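Local coordinates for outer membrane protein Omp121 (Bacteroides thetaiotaomicron, PDB 5FQ8) that probably takes up nutrients across the bacterial outer membrane as a TonB-dependent receptor, with a plug domain and a transmembrane beta barrel, at residues B[714-719]-B[808-813]; B[815-820]-B[908-913]; B[914-919]-B[927-932]. All blocks are in the same frame, centred on the assembly; numbering follows the deposited sequence.

Interaction 1: B[714-719]-B[808-813]; sequences KDFSWE and TNLKYK
The side chain of W718 leaves its strand with CG anti to the backbone N (chi1 172°); CB points to the face shared with F716, and the ring then swings in beside L810. Its CB and CG both pack on CD2 of L810, and CD1 meets the same methyl at 3.3 Å. The next atom round the ring, NE1, donates a hydrogen bond to T808 OG1 at 2.9 Å; the hydroxyl oxygen sits at the indole edge, in the ring plane. Beyond this point the benzo ring leaves 808-813 behind, and W718 also touches P710 and I711 on strand 697-712, the next stave. F716 crosses Y812 at about a right angle with its edge against Y812 CB. The strands run antiparallel, 178° between their directions, and are neighbouring staves of the barrel wall; a short turn leads into 716-731 and another leaves 802-812, so this end is probably periplasmic. Between W718 and F716, S717 and K811 form a hydrogen-bonded pair, S717 N to K811 O at 2.9 Å and K811 N to S717 O at 3.0 Å. On their face, a water bridges S717 OG and the carbonyl O of N809. Beyond the last bridge, F716 with Y812, K813 folds its chain over D715, bending at chi4 so that NZ comes down on OD2 from above the carboxylate plane, 2.7 Å away. K714 NZ adds a weaker link to D715 OD1, so one carboxylate serves two ammonium groups. An alanine in place of D715 would remove that carboxylate and would probably leave two like charges, K714 NZ and K813 NZ only 4.8 Å apart, without their shared counter-charge. The backbone of D715 takes part as well, its O accepting from K813 N at 2.9 Å.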
ATOM      1  N   LYS B 714      11.887 -39.176  55.492  1.00 50.21           N
ATOM      2  CA  LYS B 714      10.948 -38.137  55.895  1.00 55.43           C
ATOM      3  C   LYS B 714      11.346 -36.795  55.308  1.00 41.04           C
ATOM      4  O   LYS B 714      10.488 -36.030  54.858  1.00 48.16           O
ATOM      5  CB  LYS B 714      10.865 -38.073  57.423  1.00 42.78           C
ATOM      6  CG  LYS B 714      10.115 -36.877  57.997  1.00 42.78           C
ATOM      7  CD  LYS B 714      11.039 -36.006  58.835  1.00 43.04           C
ATOM      8  CE  LYS B 714      10.326 -34.772  59.377  1.00 43.05           C
ATOM      9  NZ  LYS B 714      11.279 -33.806  59.996  1.00 43.20           N
ATOM     10  N   ASP B 715      12.642 -36.514  55.258  1.00 40.93           N
ATOM     11  CA  ASP B 715      13.147 -35.223  54.813  1.00 40.28           C
ATOM     12  C   ASP B 715      13.865 -35.266  53.472  1.00 46.38           C
ATOM     13  O   ASP B 715      14.382 -34.237  53.038  1.00 47.20           O
ATOM     14  CB  ASP B 715      14.099 -34.645  55.865  1.00 40.79           C
ATOM     15  CG  ASP B 715      13.384 -34.199  57.104  1.00 41.42           C
ATOM     16  OD1 ASP B 715      12.215 -33.808  56.988  1.00 41.22           O
ATOM     17  OD2 ASP B 715      13.981 -34.243  58.195  1.00 42.16           O
ATOM     18  N   PHE B 716      13.924 -36.407  52.798  1.00 39.46           N
ATOM     19  CA  PHE B 716      14.709 -36.481  51.573  1.00 38.81           C
ATOM     20  C   PHE B 716      14.119 -37.504  50.626  1.00 38.58           C
ATOM     21  O   PHE B 716      13.853 -38.643  51.021  1.00 39.18           O
ATOM     22  CB  PHE B 716      16.167 -36.835  51.859  1.00 39.15           C
ATOM     23  CG  PHE B 716      16.990 -36.994  50.623  1.00 38.56           C
ATOM     24  CD1 PHE B 716      17.387 -35.891  49.902  1.00 38.22           C
ATOM     25  CD2 PHE B 716      17.357 -38.240  50.175  1.00 38.75           C
ATOM     26  CE1 PHE B 716      18.144 -36.030  48.756  1.00 37.34           C
ATOM     27  CE2 PHE B 716      18.111 -38.384  49.034  1.00 38.25           C
ATOM     28  CZ  PHE B 716      18.505 -37.280  48.324  1.00 37.54           C
ATOM     29  N   SER B 717      13.940 -37.097  49.379  1.00 37.77           N
ATOM     30  CA  SER B 717      13.528 -38.002  48.324  1.00 37.50           C
ATOM     31  C   SER B 717      14.366 -37.735  47.080  1.00 40.70           C
ATOM     32  O   SER B 717      14.824 -36.617  46.841  1.00 36.59           O
ATOM     33  CB  SER B 717      12.022 -37.887  48.029  1.00 37.28           C
ATOM     34  OG  SER B 717      11.643 -36.596  47.586  1.00 39.63           O
ATOM     35  N   TRP B 718      14.598 -38.794  46.319  1.00 43.12           N
ATOM     36  CA  TRP B 718      15.346 -38.740  45.074  1.00 36.19           C
ATOM     37  C   TRP B 718      14.559 -39.510  44.042  1.00 35.95           C
ATOM     38  O   TRP B 718      14.277 -40.690  44.237  1.00 36.47           O
ATOM     39  CB  TRP B 718      16.737 -39.341  45.223  1.00 36.56           C
ATOM     40  CG  TRP B 718      17.472 -39.484  43.919  1.00 43.17           C
ATOM     41  CD1 TRP B 718      17.323 -38.720  42.804  1.00 38.77           C
ATOM     42  CD2 TRP B 718      18.467 -40.466  43.595  1.00 43.61           C
ATOM     43  NE1 TRP B 718      18.164 -39.152  41.815  1.00 36.49           N
ATOM     44  CE2 TRP B 718      18.875 -40.225  42.275  1.00 36.63           C
ATOM     45  CE3 TRP B 718      19.052 -41.518  44.296  1.00 60.38           C
ATOM     46  CZ2 TRP B 718      19.835 -40.993  41.642  1.00 35.81           C
ATOM     47  CZ3 TRP B 718      20.004 -42.276  43.667  1.00 37.23           C
ATOM     48  CH2 TRP B 718      20.386 -42.012  42.351  1.00 36.57           C
ATOM     49  N   GLU B 719      14.187 -38.844  42.960  1.00 42.46           N
ATOM     50  CA  GLU B 719      13.465 -39.493  41.884  1.00 45.75           C
ATOM     51  C   GLU B 719      14.307 -39.468  40.620  1.00 38.62           C
ATOM     52  O   GLU B 719      15.134 -38.576  40.413  1.00 36.21           O
ATOM     53  CB  GLU B 719      12.114 -38.828  41.641  1.00 49.05           C
ATOM     54  CG  GLU B 719      11.231 -38.742  42.869  1.00 49.33           C
ATOM     55  CD  GLU B 719       9.776 -38.462  42.543  1.00 54.22           C
ATOM     56  OE1 GLU B 719       9.440 -38.329  41.343  1.00 56.68           O
ATOM     57  OE2 GLU B 719       8.969 -38.380  43.498  1.00 55.85           O
ATOM     58  N   THR B 808      16.019 -35.901  36.989  1.00 31.83           N
ATOM     59  CA  THR B 808      16.133 -36.246  38.392  1.00 37.39           C
ATOM     60  C   THR B 808      15.513 -35.134  39.218  1.00 35.14           C
ATOM     61  O   THR B 808      15.521 -33.975  38.810  1.00 43.08           O
ATOM     62  CB  THR B 808      17.587 -36.473  38.788  1.00 32.81           C
ATOM     63  OG1 THR B 808      17.643 -36.785  40.172  1.00 33.48           O
ATOM     64  CG2 THR B 808      18.411 -35.246  38.533  1.00 32.40           C
ATOM     65  N   ASN B 809      14.954 -35.486  40.371  1.00 32.99           N
ATOM     66  CA  ASN B 809      14.305 -34.503  41.239  1.00 33.04           C
ATOM     67  C   ASN B 809      14.613 -34.837  42.693  1.00 33.79           C
ATOM     68  O   ASN B 809      14.186 -35.877  43.197  1.00 34.32           O
ATOM     69  CB  ASN B 809      12.794 -34.457  40.995  1.00 62.56           C
ATOM     70  CG  ASN B 809      12.435 -34.210  39.534  1.00 46.17           C
ATOM     71  OD1 ASN B 809      12.369 -33.070  39.077  1.00 46.31           O
ATOM     72  ND2 ASN B 809      12.184 -35.286  38.800  1.00 43.75           N
ATOM     73  N   LEU B 810      15.349 -33.954  43.356  1.00 33.87           N
ATOM     74  CA  LEU B 810      15.669 -34.073  44.769  1.00 34.58           C
ATOM     75  C   LEU B 810      14.796 -33.142  45.593  1.00 34.68           C
ATOM     76  O   LEU B 810      14.534 -32.006  45.199  1.00 34.18           O
ATOM     77  CB  LEU B 810      17.131 -33.734  45.006  1.00 34.70           C
ATOM     78  CG  LEU B 810      18.010 -34.445  43.999  1.00 34.49           C
ATOM     79  CD1 LEU B 810      19.395 -33.906  44.068  1.00 34.50           C
ATOM     80  CD2 LEU B 810      18.014 -35.894  44.331  1.00 35.08           C
ATOM     81  N   LYS B 811      14.344 -33.633  46.740  1.00 35.37           N
ATOM     82  CA  LYS B 811      13.623 -32.820  47.711  1.00 35.62           C
ATOM     83  C   LYS B 811      14.210 -33.091  49.084  1.00 36.44           C
ATOM     84  O   LYS B 811      14.178 -34.228  49.558  1.00 38.63           O
ATOM     85  CB  LYS B 811      12.120 -33.120  47.694  1.00 35.66           C
ATOM     86  CG  LYS B 811      11.468 -32.988  46.334  1.00 43.78           C
ATOM     87  CD  LYS B 811       9.961 -32.838  46.438  1.00 43.00           C
ATOM     88  CE  LYS B 811       9.593 -31.529  47.125  1.00 46.82           C
ATOM     89  NZ  LYS B 811       8.118 -31.283  47.197  1.00 51.59           N
ATOM     90  N   TYR B 812      14.755 -32.057  49.713  1.00 36.53           N
ATOM     91  CA  TYR B 812      15.244 -32.146  51.086  1.00 37.34           C
ATOM     92  C   TYR B 812      14.565 -31.067  51.922  1.00 37.52           C
ATOM     93  O   TYR B 812      14.964 -29.903  51.890  1.00 37.26           O
ATOM     94  CB  TYR B 812      16.758 -32.023  51.146  1.00 37.43           C
ATOM     95  CG  TYR B 812      17.284 -31.938  52.555  1.00 38.26           C
ATOM     96  CD1 TYR B 812      17.223 -33.028  53.403  1.00 39.02           C
ATOM     97  CD2 TYR B 812      17.833 -30.760  53.040  1.00 38.31           C
ATOM     98  CE1 TYR B 812      17.694 -32.952  54.695  1.00 39.82           C
ATOM     99  CE2 TYR B 812      18.307 -30.672  54.327  1.00 39.10           C
ATOM    100  CZ  TYR B 812      18.236 -31.771  55.152  1.00 57.69           C
ATOM    101  OH  TYR B 812      18.708 -31.691  56.442  1.00 43.10           O
ATOM    102  N   LYS B 813      13.557 -31.469  52.690  1.00 38.03           N
ATOM    103  CA  LYS B 813      12.800 -30.548  53.529  1.00 42.27           C
ATOM    104  C   LYS B 813      12.131 -29.495  52.666  1.00 37.54           C
ATOM    105  O   LYS B 813      11.115 -29.768  52.021  1.00 37.22           O
ATOM    106  CB  LYS B 813      13.690 -29.876  54.580  1.00 38.80           C
ATOM    107  CG  LYS B 813      13.979 -30.706  55.802  1.00 39.75           C
ATOM    108  CD  LYS B 813      15.201 -30.175  56.532  1.00 40.14           C
ATOM    109  CE  LYS B 813      15.208 -30.540  58.022  1.00 41.18           C
ATOM    110  NZ  LYS B 813      15.403 -31.987  58.273  1.00 41.69           N
TER
HETATM  111  O   HOH W   1      11.877 -36.272  44.865  1.00 18.78           O

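Interaction 2: B[815-820]-B[908-913]; sequences ISLGID and RSVVLG
Strands 815-820 and 908-913 run antiparallel, 178° apart in direction with axes 4.7 Å from each other, and S816 with G913 and G818 with V911 each exchange two backbone hydrogen bonds. D820 N extends the ladder to S909 O with a nearly straight bond (171°), while R908 N to D820 O is weak. L817, I819, V910 and L912 make an aliphatic face. L817 has CG anti to its backbone N and brings CD1 obliquely against CD1 of L912, 3.9 Å away. I815 lies alongside L912, CG2 against that same methyl. Further along, I819 and V910 point the same way, CG1 to CG2 at 4.2 Å. The other face is mixed: V911 is paired with G818, and then come the polar D820 and S909, whose OG has a weak hydrogen bond with K67 NZ of the plug. R908 turns its chain off, bent at chi2 and chi3, and its guanidinium forms salt bridges with E952 and D822. The V910 side chain is about 5 Å from a bound detergent molecule, so the aliphatic face is probably the lipid-facing one and the mixed face looks inward to the plug, as is typical of a TonB-dependent receptor barrel.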
ATOM      1  N   ILE B 815      13.859 -27.620  50.264  1.00 35.84           N
ATOM      2  CA  ILE B 815      14.619 -27.391  49.046  1.00 35.16           C
ATOM      3  C   ILE B 815      14.195 -28.390  47.981  1.00 34.77           C
ATOM      4  O   ILE B 815      13.839 -29.529  48.286  1.00 35.15           O
ATOM      5  CB  ILE B 815      16.126 -27.479  49.340  1.00 35.42           C
ATOM      6  CG1 ILE B 815      16.513 -26.402  50.332  1.00 35.80           C
ATOM      7  CG2 ILE B 815      16.950 -27.308  48.088  1.00 34.77           C
ATOM      8  CD1 ILE B 815      16.888 -26.945  51.636  1.00 36.66           C
ATOM      9  N   SER B 816      14.176 -27.935  46.730  1.00 34.03           N
ATOM     10  CA  SER B 816      13.897 -28.781  45.578  1.00 33.61           C
ATOM     11  C   SER B 816      15.007 -28.605  44.554  1.00 33.12           C
ATOM     12  O   SER B 816      15.645 -27.556  44.492  1.00 32.92           O
ATOM     13  CB  SER B 816      12.554 -28.445  44.951  1.00 33.19           C
ATOM     14  OG  SER B 816      11.716 -27.799  45.889  1.00 36.85           O
ATOM     15  N   LEU B 817      15.268 -29.645  43.777  1.00 32.98           N
ATOM     16  CA  LEU B 817      16.186 -29.525  42.657  1.00 32.49           C
ATOM     17  C   LEU B 817      15.706 -30.397  41.517  1.00 32.14           C
ATOM     18  O   LEU B 817      15.292 -31.534  41.728  1.00 32.49           O
ATOM     19  CB  LEU B 817      17.605 -29.912  43.028  1.00 32.85           C
ATOM     20  CG  LEU B 817      18.630 -29.543  41.975  1.00 32.38           C
ATOM     21  CD1 LEU B 817      18.559 -28.078  41.765  1.00 31.97           C
ATOM     22  CD2 LEU B 817      19.983 -29.899  42.468  1.00 32.82           C
ATOM     23  N   GLY B 818      15.754 -29.847  40.317  1.00 31.50           N
ATOM     24  CA  GLY B 818      15.344 -30.569  39.134  1.00 31.15           C
ATOM     25  C   GLY B 818      16.336 -30.377  38.016  1.00 30.72           C
ATOM     26  O   GLY B 818      16.791 -29.264  37.761  1.00 30.39           O
ATOM     27  N   ILE B 819      16.705 -31.466  37.359  1.00 30.75           N
ATOM     28  CA  ILE B 819      17.707 -31.436  36.308  1.00 32.69           C
ATOM     29  C   ILE B 819      17.195 -32.307  35.182  1.00 30.19           C
ATOM     30  O   ILE B 819      17.014 -33.513  35.371  1.00 30.58           O
ATOM     31  CB  ILE B 819      19.071 -31.939  36.791  1.00 30.85           C
ATOM     32  CG1 ILE B 819      19.564 -31.072  37.932  1.00 31.13           C
ATOM     33  CG2 ILE B 819      20.058 -31.845  35.686  1.00 30.52           C
ATOM     34  CD1 ILE B 819      20.959 -31.373  38.351  1.00 31.53           C
ATOM     35  N   ASP B 820      16.949 -31.709  34.023  1.00 29.62           N
ATOM     36  CA  ASP B 820      16.434 -32.448  32.883  1.00 29.39           C
ATOM     37  C   ASP B 820      17.395 -32.347  31.708  1.00 29.06           C
ATOM     38  O   ASP B 820      17.936 -31.275  31.425  1.00 28.74           O
ATOM     39  CB  ASP B 820      15.057 -31.942  32.505  1.00 29.06           C
ATOM     40  CG  ASP B 820      14.148 -31.883  33.676  1.00 53.02           C
ATOM     41  OD1 ASP B 820      14.332 -30.977  34.503  1.00 48.84           O
ATOM     42  OD2 ASP B 820      13.266 -32.751  33.781  1.00 51.10           O
ATOM     43  N   ARG B 908      18.524 -29.160  29.421  1.00 28.51           N
ATOM     44  CA  ARG B 908      17.315 -28.413  29.097  1.00 27.33           C
ATOM     45  C   ARG B 908      16.985 -27.389  30.173  1.00 27.40           C
ATOM     46  O   ARG B 908      16.870 -26.198  29.891  1.00 27.09           O
ATOM     47  CB  ARG B 908      16.165 -29.394  28.907  1.00 27.41           C
ATOM     48  CG  ARG B 908      14.919 -28.817  28.303  1.00 33.75           C
ATOM     49  CD  ARG B 908      14.877 -29.046  26.813  1.00 30.50           C
ATOM     50  NE  ARG B 908      15.353 -27.868  26.116  1.00 32.80           N
ATOM     51  CZ  ARG B 908      15.472 -27.768  24.809  1.00 26.11           C
ATOM     52  NH1 ARG B 908      15.150 -28.781  24.033  1.00 26.01           N
ATOM     53  NH2 ARG B 908      15.929 -26.649  24.294  1.00 27.00           N
ATOM     54  N   SER B 909      16.841 -27.833  31.423  1.00 34.85           N
ATOM     55  CA  SER B 909      16.464 -26.945  32.517  1.00 28.01           C
ATOM     56  C   SER B 909      17.072 -27.404  33.830  1.00 28.58           C
ATOM     57  O   SER B 909      17.313 -28.593  34.041  1.00 28.92           O
ATOM     58  CB  SER B 909      14.952 -26.885  32.675  1.00 27.96           C
ATOM     59  OG  SER B 909      14.448 -28.159  33.016  1.00 33.60           O
ATOM     60  N   VAL B 910      17.298 -26.446  34.723  1.00 28.73           N
ATOM     61  CA  VAL B 910      17.651 -26.715  36.116  1.00 29.32           C
ATOM     62  C   VAL B 910      16.884 -25.742  37.004  1.00 29.43           C
ATOM     63  O   VAL B 910      16.995 -24.526  36.832  1.00 29.18           O
ATOM     64  CB  VAL B 910      19.163 -26.582  36.362  1.00 29.53           C
ATOM     65  CG1 VAL B 910      19.461 -26.715  37.835  1.00 30.15           C
ATOM     66  CG2 VAL B 910      19.915 -27.619  35.591  1.00 29.52           C
ATOM     67  N   VAL B 911      16.124 -26.265  37.967  1.00 29.84           N
ATOM     68  CA  VAL B 911      15.308 -25.442  38.860  1.00 30.01           C
ATOM     69  C   VAL B 911      15.676 -25.723  40.316  1.00 30.69           C
ATOM     70  O   VAL B 911      15.530 -26.853  40.787  1.00 31.08           O
ATOM     71  CB  VAL B 911      13.808 -25.688  38.645  1.00 29.90           C
ATOM     72  CG1 VAL B 911      13.030 -24.608  39.319  1.00 29.98           C
ATOM     73  CG2 VAL B 911      13.489 -25.725  37.193  1.00 29.31           C
ATOM     74  N   LEU B 912      16.102 -24.690  41.036  1.00 32.40           N
ATOM     75  CA  LEU B 912      16.418 -24.782  42.458  1.00 31.54           C
ATOM     76  C   LEU B 912      15.366 -24.002  43.234  1.00 31.73           C
ATOM     77  O   LEU B 912      15.338 -22.770  43.189  1.00 31.55           O
ATOM     78  CB  LEU B 912      17.819 -24.246  42.744  1.00 31.71           C
ATOM     79  CG  LEU B 912      18.232 -24.229  44.213  1.00 32.43           C
ATOM     80  CD1 LEU B 912      18.092 -25.601  44.752  1.00 32.88           C
ATOM     81  CD2 LEU B 912      19.640 -23.754  44.419  1.00 32.61           C
ATOM     82  N   GLY B 913      14.518 -24.709  43.955  1.00 32.12           N
ATOM     83  CA  GLY B 913      13.419 -24.091  44.683  1.00 32.35           C
ATOM     84  C   GLY B 913      13.606 -24.173  46.185  1.00 33.11           C
ATOM     85  O   GLY B 913      14.028 -25.205  46.708  1.00 34.12           O
TER

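Interaction 3: B[914-919]-B[927-932]; sequences WDLPKR and QAVKVS
L916 lays its CD2 methyl over the centre of the W914 ring, 3.4 Å above the plane, while its other methyl, CD1, packs on CG1 of V929 at 3.6 Å. L916 and V929 run side by side, pointing the same way, so the leucine is wedged between an indole face and a branched neighbour. Its backbone is gripped too: L916 N donates to V929 O at 2.7 Å, almost along the C=O axis. One pair back, W914 N makes a straight bond (172°) to V931 O, with only a weak return from V931 N to W914 O. Strands 899-915 and 928-941 follow each other in the chain, joined by a loop, and form a beta hairpin of the barrel wall. D915 and K930 occupy the other face. They cross obliquely, and K930 presents CE to D915 OD2; the ion pair to NZ is long, at 3.8 Å. A water fills in beyond the ladder, donating to L916 O at 2.7 Å and weakly to D915 OD1, and accepting from K918 NZ and V929 N. Main-chain bonds, leucine packing and that four-partner water therefore carry the joint, and the distant D915–K930 charge pair probably adds only a modest electrostatic pull.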
ATOM      1  N   TRP B 914      13.286 -23.078  46.873  1.00 33.31           N
ATOM      2  CA  TRP B 914      13.293 -23.038  48.334  1.00 34.08           C
ATOM      3  C   TRP B 914      11.942 -22.572  48.871  1.00 34.62           C
ATOM      4  O   TRP B 914      11.672 -21.375  48.924  1.00 34.19           O
ATOM      5  CB  TRP B 914      14.399 -22.142  48.860  1.00 51.61           C
ATOM      6  CG  TRP B 914      14.429 -22.131  50.341  1.00 35.12           C
ATOM      7  CD1 TRP B 914      13.891 -23.056  51.170  1.00 35.67           C
ATOM      8  CD2 TRP B 914      15.018 -21.136  51.179  1.00 35.53           C
ATOM      9  NE1 TRP B 914      14.105 -22.708  52.472  1.00 36.40           N
ATOM     10  CE2 TRP B 914      14.801 -21.532  52.506  1.00 36.33           C
ATOM     11  CE3 TRP B 914      15.708 -19.949  50.934  1.00 35.34           C
ATOM     12  CZ2 TRP B 914      15.251 -20.787  53.588  1.00 36.94           C
ATOM     13  CZ3 TRP B 914      16.153 -19.206  52.011  1.00 35.94           C
ATOM     14  CH2 TRP B 914      15.923 -19.629  53.319  1.00 36.73           C
ATOM     15  N   ASP B 915      11.115 -23.516  49.302  1.00 38.34           N
ATOM     16  CA  ASP B 915       9.881 -23.204  50.011  1.00 34.98           C
ATOM     17  C   ASP B 915      10.213 -22.837  51.457  1.00 45.78           C
ATOM     18  O   ASP B 915      10.765 -23.659  52.190  1.00 40.88           O
ATOM     19  CB  ASP B 915       8.951 -24.415  49.963  1.00 56.12           C
ATOM     20  CG  ASP B 915       7.567 -24.072  49.495  1.00 52.16           C
ATOM     21  OD1 ASP B 915       7.015 -23.047  49.951  1.00 60.67           O
ATOM     22  OD2 ASP B 915       7.031 -24.844  48.668  1.00 50.65           O
ATOM     23  N   LEU B 916       9.887 -21.616  51.878  1.00 35.88           N
ATOM     24  CA  LEU B 916      10.234 -21.189  53.233  1.00 36.64           C
ATOM     25  C   LEU B 916       9.385 -21.927  54.269  1.00 37.35           C
ATOM     26  O   LEU B 916       8.200 -22.172  54.044  1.00 37.27           O
ATOM     27  CB  LEU B 916      10.045 -19.686  53.410  1.00 36.63           C
ATOM     28  CG  LEU B 916      10.879 -18.706  52.590  1.00 36.08           C
ATOM     29  CD1 LEU B 916      10.848 -17.370  53.260  1.00 36.42           C
ATOM     30  CD2 LEU B 916      12.294 -19.175  52.451  1.00 36.03           C
ATOM     31  N   PRO B 917       9.962 -22.268  55.417  1.00 38.09           N
ATOM     32  CA  PRO B 917       9.203 -22.955  56.466  1.00 38.84           C
ATOM     33  C   PRO B 917       8.035 -22.127  56.972  1.00 39.11           C
ATOM     34  O   PRO B 917       8.188 -20.953  57.318  1.00 39.23           O
ATOM     35  CB  PRO B 917      10.248 -23.151  57.563  1.00 39.56           C
ATOM     36  CG  PRO B 917      11.219 -22.029  57.338  1.00 39.29           C
ATOM     37  CD  PRO B 917      11.330 -21.956  55.854  1.00 38.33           C
ATOM     38  N   LYS B 918       6.871 -22.772  57.065  1.00 39.29           N
ATOM     39  CA  LYS B 918       5.650 -22.093  57.472  1.00 39.56           C
ATOM     40  C   LYS B 918       5.796 -21.366  58.798  1.00 40.37           C
ATOM     41  O   LYS B 918       5.013 -20.455  59.084  1.00 40.54           O
ATOM     42  CB  LYS B 918       4.501 -23.096  57.553  1.00 39.81           C
ATOM     43  CG  LYS B 918       3.497 -23.016  56.408  1.00 44.45           C
ATOM     44  CD  LYS B 918       4.158 -23.142  55.022  1.00 56.92           C
ATOM     45  CE  LYS B 918       3.127 -23.053  53.897  1.00 37.61           C
ATOM     46  NZ  LYS B 918       3.715 -23.294  52.555  1.00 36.78           N
ATOM     47  N   ARG B 919       6.788 -21.728  59.606  1.00 42.52           N
ATOM     48  CA  ARG B 919       6.944 -21.108  60.915  1.00 46.88           C
ATOM     49  C   ARG B 919       7.469 -19.688  60.797  1.00 45.87           C
ATOM     50  O   ARG B 919       7.062 -18.809  61.559  1.00 49.63           O
ATOM     51  CB  ARG B 919       7.876 -21.951  61.785  1.00 60.07           C
ATOM     52  CG  ARG B 919       7.357 -23.347  62.114  1.00 67.64           C
ATOM     53  CD  ARG B 919       8.509 -24.339  62.179  1.00 70.65           C
ATOM     54  NE  ARG B 919       8.817 -24.897  60.862  1.00 77.79           N
ATOM     55  CZ  ARG B 919      10.010 -25.358  60.495  1.00 85.06           C
ATOM     56  NH1 ARG B 919      11.030 -25.316  61.339  1.00 84.28           N
ATOM     57  NH2 ARG B 919      10.189 -25.854  59.277  1.00 92.96           N
ATOM     58  N   GLN B 927       1.033 -16.542  53.431  1.00 37.09           N
ATOM     59  CA  GLN B 927       0.679 -17.937  53.644  1.00 37.31           C
ATOM     60  C   GLN B 927       1.780 -18.897  53.222  1.00 36.98           C
ATOM     61  O   GLN B 927       1.914 -19.976  53.800  1.00 37.38           O
ATOM     62  CB  GLN B 927      -0.600 -18.254  52.885  1.00 37.04           C
ATOM     63  CG  GLN B 927      -1.763 -17.487  53.408  1.00 57.41           C
ATOM     64  CD  GLN B 927      -2.182 -17.982  54.766  1.00 52.46           C
ATOM     65  OE1 GLN B 927      -2.449 -19.166  54.943  1.00 51.35           O
ATOM     66  NE2 GLN B 927      -2.218 -17.085  55.744  1.00 51.41           N
ATOM     67  N   ALA B 928       2.545 -18.540  52.197  1.00 40.00           N
ATOM     68  CA  ALA B 928       3.665 -19.328  51.708  1.00 35.91           C
ATOM     69  C   ALA B 928       4.636 -18.371  51.052  1.00 35.39           C
ATOM     70  O   ALA B 928       4.261 -17.267  50.676  1.00 35.16           O
ATOM     71  CB  ALA B 928       3.225 -20.402  50.718  1.00 35.46           C
ATOM     72  N   VAL B 929       5.892 -18.780  50.969  1.00 35.37           N
ATOM     73  CA  VAL B 929       6.915 -18.029  50.252  1.00 34.78           C
ATOM     74  C   VAL B 929       7.891 -19.030  49.663  1.00 34.46           C
ATOM     75  O   VAL B 929       8.459 -19.841  50.398  1.00 67.64           O
ATOM     76  CB  VAL B 929       7.669 -17.035  51.151  1.00 35.22           C
ATOM     77  CG1 VAL B 929       8.854 -16.493  50.402  1.00 34.74           C
ATOM     78  CG2 VAL B 929       6.786 -15.913  51.570  1.00 35.48           C
ATOM     79  N   LYS B 930       8.089 -18.988  48.346  1.00 33.73           N
ATOM     80  CA  LYS B 930       9.062 -19.850  47.684  1.00 33.40           C
ATOM     81  C   LYS B 930       9.952 -18.997  46.803  1.00 32.87           C
ATOM     82  O   LYS B 930       9.489 -18.445  45.806  1.00 37.15           O
ATOM     83  CB  LYS B 930       8.390 -20.944  46.859  1.00 33.08           C
ATOM     84  CG  LYS B 930       9.402 -21.859  46.185  1.00 32.80           C
ATOM     85  CD  LYS B 930       8.782 -22.878  45.250  1.00 32.46           C
ATOM     86  CE  LYS B 930       8.295 -24.098  45.978  1.00 39.36           C
ATOM     87  NZ  LYS B 930       8.269 -25.296  45.108  1.00 36.21           N
ATOM     88  N   VAL B 931      11.203 -18.868  47.168  1.00 33.05           N
ATOM     89  CA  VAL B 931      12.201 -18.325  46.260  1.00 32.56           C
ATOM     90  C   VAL B 931      12.642 -19.443  45.328  1.00 32.16           C
ATOM     91  O   VAL B 931      12.571 -20.622  45.680  1.00 32.43           O
ATOM     92  CB  VAL B 931      13.379 -17.724  47.048  1.00 32.97           C
ATOM     93  CG1 VAL B 931      14.450 -17.228  46.123  1.00 32.52           C
ATOM     94  CG2 VAL B 931      12.897 -16.580  47.868  1.00 33.35           C
ATOM     95  N   SER B 932      13.058 -19.081  44.118  1.00 31.55           N
ATOM     96  CA  SER B 932      13.384 -20.059  43.091  1.00 31.14           C
ATOM     97  C   SER B 932      14.457 -19.495  42.186  1.00 30.72           C
ATOM     98  O   SER B 932      14.320 -18.382  41.690  1.00 30.42           O
ATOM     99  CB  SER B 932      12.152 -20.412  42.263  1.00 30.76           C
ATOM    100  OG  SER B 932      12.383 -21.587  41.527  1.00 38.47           O
TER
HETATM  101  O   HOH W   2       6.091 -21.323  52.643  1.00 25.70           O

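How the interactions relate
From the N terminus, interaction 1 comes first, its segments closing a loop of 88 intervening residues. The K813-G814 turn leads from 808-813 into 815-820, where interaction 2 opens; its partner 908-913 returns after 87 residues. Interaction 3 starts at once on the same strand, 899-915, and closes a short loop, with seven residues between its segments. The three loops follow in series, so none nests or crosses. Around the barrel wall, L810 O and L817 N probably hydrogen-bond between interactions 1 and 2, and S932 packs on V911 and L912 between interactions 2 and 3. Strands 716-731 to 928-941 are thus tied in sequence, leading on to 973-983, which pairs with 177-188 to complete the barrel.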